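Local atomic coordinates of Abbfa_003403 (Acinetobacter baumannii, PDB entry 4ZXH), a protein that is a four-domain nonribosomal peptide synthetase that probably activates an amino acid, joins it to another acyl unit and releases the product through its thioesterase. Residues A[1109-1114]-A[1251-1256]; A[1117-1122]-A[1148-1153]. All coordinates share one frame; numbering follows the deposited sequence.

Contact 1: A[1109-1114]-A[1251-1256]; sequences VAIEEM and QTYFPE
The ring of Tyr1253 is sandwiched between two aliphatic groups. Over the centre of one face sits CG2 of Ile1111, a CH-pi contact in which this methyl lies 3.9 Å from the centroid of the Tyr1253 ring and 10° off the ring normal. The opposite face is covered from within its own loop, where CD of Pro1255 stands 3.7 Å above the plane of the Tyr1253 ring. At the edge, in the ring plane, lies OE2 of Glu1112, 4.0 Å from CD1 of Tyr1253, with the carboxylate turned almost perpendicular to the ring, the planes 88° apart.

Ile1111 uses both of its branches. While CG2 occupies the middle of the face, CD1 reaches back to the root of the ring, 3.7 Å from CD2 of Tyr1253. Within the thioesterase domain, an alpha/beta-hydrolase fold, this joins the first turn of helix 1111-1125, with Ala1110 at its N-cap position, to the loop leading from helix 1233-1251 into strand 1262-1267. Tyr1253 carries its CG anti to the backbone N (chi1 -176°), which lays the ring across the side of Ile1111, at about a right angle to that chain. Its hydroxyl is hydrogen-bonded to Glu1145 of helix 1138-1152, so the far end of the ring is tied down as well. Ile1111 also rests on Phe1138 and Glu1145 of that helix and on Ala1249 of helix 1233-1251.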
# COMPACT_ATOMS: atom_id res chain seq x y z
N VAL A 1109 12.60 13.44 -47.48
CA VAL A 1109 12.56 12.45 -48.56
C VAL A 1109 13.74 12.57 -49.54
O VAL A 1109 13.83 11.84 -50.53
CB VAL A 1109 11.26 12.55 -49.36
CG1 VAL A 1109 10.08 12.07 -48.51
CG2 VAL A 1109 11.05 13.96 -49.87
N ALA A 1110 14.63 13.51 -49.28
CA ALA A 1110 15.82 13.64 -50.09
C ALA A 1110 17.03 13.61 -49.18
O ALA A 1110 17.12 14.41 -48.25
CB ALA A 1110 15.79 14.92 -50.90
N ILE A 1111 17.96 12.69 -49.44
CA ILE A 1111 19.14 12.57 -48.60
C ILE A 1111 19.90 13.88 -48.51
O ILE A 1111 20.41 14.24 -47.44
CB ILE A 1111 20.08 11.45 -49.10
CG1 ILE A 1111 19.65 10.12 -48.47
CG2 ILE A 1111 21.48 11.69 -48.67
CD1 ILE A 1111 20.73 9.10 -48.43
N GLU A 1112 19.95 14.62 -49.61
CA GLU A 1112 20.64 15.91 -49.62
C GLU A 1112 20.02 16.87 -48.59
O GLU A 1112 20.74 17.56 -47.86
CB GLU A 1112 20.63 16.52 -51.04
CG GLU A 1112 21.44 15.70 -52.12
CD GLU A 1112 20.61 14.65 -52.92
OE1 GLU A 1112 19.48 14.28 -52.49
OE2 GLU A 1112 21.08 14.18 -53.99
N GLU A 1113 18.69 16.86 -48.47
CA GLU A 1113 18.01 17.77 -47.55
C GLU A 1113 18.14 17.29 -46.11
O GLU A 1113 18.35 18.07 -45.19
CB GLU A 1113 16.54 17.93 -47.92
CG GLU A 1113 16.30 18.68 -49.22
CD GLU A 1113 17.01 20.02 -49.25
OE1 GLU A 1113 17.07 20.69 -48.20
OE2 GLU A 1113 17.51 20.41 -50.33
N MET A 1114 17.98 15.98 -45.94
CA MET A 1114 18.20 15.30 -44.67
C MET A 1114 19.55 15.72 -44.07
O MET A 1114 19.64 16.07 -42.90
CB MET A 1114 18.16 13.78 -44.90
CG MET A 1114 17.93 12.91 -43.72
SD MET A 1114 17.71 11.18 -44.23
CE MET A 1114 16.35 11.34 -45.38
N GLN A 1251 16.13 5.55 -52.91
CA GLN A 1251 15.75 5.33 -54.29
C GLN A 1251 16.22 6.44 -55.21
O GLN A 1251 16.34 6.23 -56.41
CB GLN A 1251 14.23 5.19 -54.36
CG GLN A 1251 13.71 4.40 -55.52
CD GLN A 1251 12.30 3.88 -55.25
OE1 GLN A 1251 11.87 3.82 -54.09
NE2 GLN A 1251 11.58 3.51 -56.31
N THR A 1252 16.49 7.62 -54.66
CA THR A 1252 16.86 8.78 -55.48
C THR A 1252 18.24 9.39 -55.15
O THR A 1252 18.49 10.56 -55.47
CB THR A 1252 15.79 9.89 -55.37
OG1 THR A 1252 15.67 10.29 -54.01
CG2 THR A 1252 14.43 9.39 -55.87
N TYR A 1253 19.13 8.61 -54.55
CA TYR A 1253 20.46 9.08 -54.16
C TYR A 1253 21.59 8.37 -54.92
O TYR A 1253 21.86 7.20 -54.65
CB TYR A 1253 20.65 8.90 -52.65
CG TYR A 1253 21.97 9.46 -52.16
CD1 TYR A 1253 22.31 10.77 -52.42
CD2 TYR A 1253 22.86 8.67 -51.43
CE1 TYR A 1253 23.51 11.30 -51.99
CE2 TYR A 1253 24.08 9.20 -50.99
CZ TYR A 1253 24.39 10.53 -51.28
OH TYR A 1253 25.58 11.10 -50.87
N PHE A 1254 22.24 9.06 -55.85
CA PHE A 1254 23.33 8.45 -56.62
C PHE A 1254 24.51 9.39 -56.81
O PHE A 1254 24.69 9.98 -57.87
CB PHE A 1254 22.79 7.94 -57.96
CG PHE A 1254 21.60 7.06 -57.79
CD1 PHE A 1254 21.75 5.76 -57.31
CD2 PHE A 1254 20.32 7.55 -58.02
CE1 PHE A 1254 20.65 4.95 -57.10
CE2 PHE A 1254 19.21 6.75 -57.82
CZ PHE A 1254 19.38 5.44 -57.35
N PRO A 1255 25.34 9.52 -55.76
CA PRO A 1255 26.45 10.49 -55.71
C PRO A 1255 27.61 10.06 -56.58
O PRO A 1255 27.92 8.88 -56.64
CB PRO A 1255 26.85 10.49 -54.23
CG PRO A 1255 26.51 9.12 -53.75
CD PRO A 1255 25.27 8.71 -54.52
N GLU A 1256 28.24 11.02 -57.25
CA GLU A 1256 29.46 10.76 -58.01
C GLU A 1256 30.57 10.36 -57.04
O GLU A 1256 30.51 10.67 -55.85
CB GLU A 1256 29.86 12.00 -58.84
CG GLU A 1256 28.89 12.34 -60.00
CD GLU A 1256 27.70 13.20 -59.57
OE1 GLU A 1256 27.59 13.51 -58.37
OE2 GLU A 1256 26.87 13.56 -60.44

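Contact 2: A[1117-1122]-A[1148-1153]; sequences LYIAEM and RQLRQM
Ile1119 reaches from helix 1111-1125 into a group of three side chains on the last turn of helix 1138-1152 and the residue after it. Its CG1 branch stands anti to the carbonyl carbon (chi1 -82°) and runs on extended, so CD1 is carried out to the neighbouring helix. There CD1 meets CD2 of Leu1150 at 3.7 Å and CB of Gln1149 at 3.8 Å. Leu1150 and Ile1119 run antiparallel alongside each other, bringing Leu1150 CD2 next to CG1 of Ile1119 too, at 3.9 Å.

Met1153 arrives differently. Its CG is wedged between the backbone N and the carbonyl carbon (chi1 43°), and a turn about the CG–SD bond (chi3 98°) puts the terminal methyl toward Ile1119: CE lies 4.0 Å from CD1 of Ile1119, the two chains tip to tip.

Gln1149 meets Ile1119 CD1 with its CB and, at 3.9 Å, with OE1, which is itself hydrogen-bonded to Thr1116. Its extended chain takes the amide on, with NE2 hydrogen-bonded to Glu1145. No hydrogen bond crosses between the two segments; side-chain packing joins them. On the side facing the sheet, Leu1150 and Met1122 both touch Tyr1131 of strand 1131-1136, and Met1122 also reaches strand 1067-1070. Helix 1111-1125, strand 1131-1136 and helix 1138-1152 follow in order, the pairing of helices before and after the nucleophile strand expected in an alpha/beta-hydrolase fold, consistent with a thioesterase domain.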
# COMPACT_ATOMS: atom_id res chain seq x y z
N LEU A 1117 19.84 19.43 -42.92
CA LEU A 1117 19.08 19.56 -41.68
C LEU A 1117 19.86 19.02 -40.48
O LEU A 1117 19.93 19.68 -39.44
CB LEU A 1117 17.75 18.83 -41.79
CG LEU A 1117 16.92 18.93 -40.51
CD1 LEU A 1117 16.52 20.38 -40.34
CD2 LEU A 1117 15.70 18.01 -40.52
N TYR A 1118 20.44 17.83 -40.65
CA TYR A 1118 21.17 17.17 -39.56
C TYR A 1118 22.46 17.93 -39.25
O TYR A 1118 22.79 18.12 -38.07
CB TYR A 1118 21.49 15.70 -39.89
CG TYR A 1118 20.27 14.82 -40.02
CD1 TYR A 1118 19.01 15.27 -39.62
CD2 TYR A 1118 20.37 13.54 -40.55
CE1 TYR A 1118 17.90 14.48 -39.75
CE2 TYR A 1118 19.25 12.73 -40.67
CZ TYR A 1118 18.02 13.21 -40.27
OH TYR A 1118 16.91 12.41 -40.41
N ILE A 1119 23.17 18.36 -40.29
CA ILE A 1119 24.39 19.15 -40.11
C ILE A 1119 24.15 20.39 -39.25
O ILE A 1119 24.93 20.68 -38.36
CB ILE A 1119 24.99 19.59 -41.46
CG1 ILE A 1119 25.82 18.46 -42.04
CG2 ILE A 1119 25.88 20.79 -41.27
CD1 ILE A 1119 26.32 18.74 -43.43
N ALA A 1120 23.05 21.10 -39.49
CA ALA A 1120 22.70 22.23 -38.64
C ALA A 1120 22.47 21.78 -37.19
O ALA A 1120 22.94 22.44 -36.27
CB ALA A 1120 21.47 22.94 -39.17
N GLU A 1121 21.78 20.65 -36.99
CA GLU A 1121 21.63 20.12 -35.63
C GLU A 1121 22.98 19.78 -34.99
O GLU A 1121 23.17 20.01 -33.80
CB GLU A 1121 20.72 18.87 -35.62
CG GLU A 1121 19.22 19.18 -35.48
CD GLU A 1121 18.84 19.79 -34.13
OE1 GLU A 1121 19.25 19.24 -33.08
OE2 GLU A 1121 18.13 20.83 -34.11
N MET A 1122 23.90 19.23 -35.78
CA MET A 1122 25.23 18.88 -35.29
C MET A 1122 26.02 20.13 -34.89
O MET A 1122 26.68 20.16 -33.85
CB MET A 1122 26.00 18.09 -36.35
CG MET A 1122 25.42 16.73 -36.72
SD MET A 1122 26.20 16.11 -38.24
CE MET A 1122 27.92 16.03 -37.76
N ARG A 1148 30.10 14.75 -47.63
CA ARG A 1148 30.20 15.44 -48.92
C ARG A 1148 29.89 16.92 -48.76
O ARG A 1148 30.52 17.75 -49.43
CB ARG A 1148 29.25 14.81 -49.96
CG ARG A 1148 29.60 15.17 -51.41
CD ARG A 1148 28.52 14.77 -52.43
NE ARG A 1148 27.28 15.52 -52.24
CZ ARG A 1148 27.10 16.79 -52.61
NH1 ARG A 1148 28.09 17.46 -53.20
NH2 ARG A 1148 25.93 17.39 -52.39
N GLN A 1149 28.95 17.24 -47.88
CA GLN A 1149 28.56 18.63 -47.66
C GLN A 1149 29.52 19.39 -46.74
O GLN A 1149 29.80 20.56 -46.98
CB GLN A 1149 27.14 18.71 -47.10
CG GLN A 1149 26.06 18.20 -48.04
CD GLN A 1149 24.66 18.66 -47.62
OE1 GLN A 1149 24.51 19.57 -46.81
NE2 GLN A 1149 23.64 18.02 -48.18
N LEU A 1150 30.02 18.72 -45.70
CA LEU A 1150 30.97 19.33 -44.76
C LEU A 1150 32.24 19.79 -45.49
O LEU A 1150 32.79 20.85 -45.17
CB LEU A 1150 31.31 18.38 -43.61
CG LEU A 1150 30.19 18.04 -42.61
CD1 LEU A 1150 30.63 16.96 -41.61
CD2 LEU A 1150 29.65 19.25 -41.88
N ARG A 1151 32.71 18.99 -46.45
CA ARG A 1151 33.77 19.43 -47.37
C ARG A 1151 33.43 20.75 -48.06
O ARG A 1151 34.23 21.70 -48.07
CB ARG A 1151 34.02 18.37 -48.44
CG ARG A 1151 34.83 17.18 -47.98
CD ARG A 1151 36.33 17.45 -48.03
NE ARG A 1151 37.09 16.27 -47.64
CZ ARG A 1151 37.30 15.21 -48.42
NH1 ARG A 1151 36.82 15.17 -49.66
NH2 ARG A 1151 38.01 14.19 -47.96
N GLN A 1152 32.23 20.80 -48.64
CA GLN A 1152 31.77 21.98 -49.35
C GLN A 1152 31.81 23.25 -48.50
O GLN A 1152 31.94 24.35 -49.03
CB GLN A 1152 30.35 21.77 -49.88
CG GLN A 1152 30.29 20.80 -51.05
CD GLN A 1152 31.30 21.15 -52.13
OE1 GLN A 1152 32.36 20.53 -52.24
NE2 GLN A 1152 30.98 22.17 -52.93
N MET A 1153 31.70 23.11 -47.18
CA MET A 1153 31.72 24.28 -46.33
C MET A 1153 33.05 24.38 -45.57
O MET A 1153 33.19 25.17 -44.63
CB MET A 1153 30.52 24.28 -45.37
CG MET A 1153 30.18 22.95 -44.70
SD MET A 1153 28.69 23.02 -43.64
CE MET A 1153 27.42 22.38 -44.74

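How the contacts relate
Both contacts belong to the thioesterase domain, and their centres lie 14 Å apart. Helix 1111-1125 serves both, with its first turn in contact 1 and its middle in contact 2. Along the chain, 1117-1122 and 1148-1153 both fall between the two segments of contact 1. A probable hydrogen bond connects the pairs directly, Glu1112 O to Gln1149 NE2 at 3.0 Å. The helix is thus packed against helix 1138-1152 and, at its start, against the loop before strand 1262-1267. Helix 1138-1152 starts within a Gly-x-Cys-x-Gly sequence resembling a nucleophile elbow, so helix 1111-1125 lies beside the helix that would carry the presumed elbow at its start.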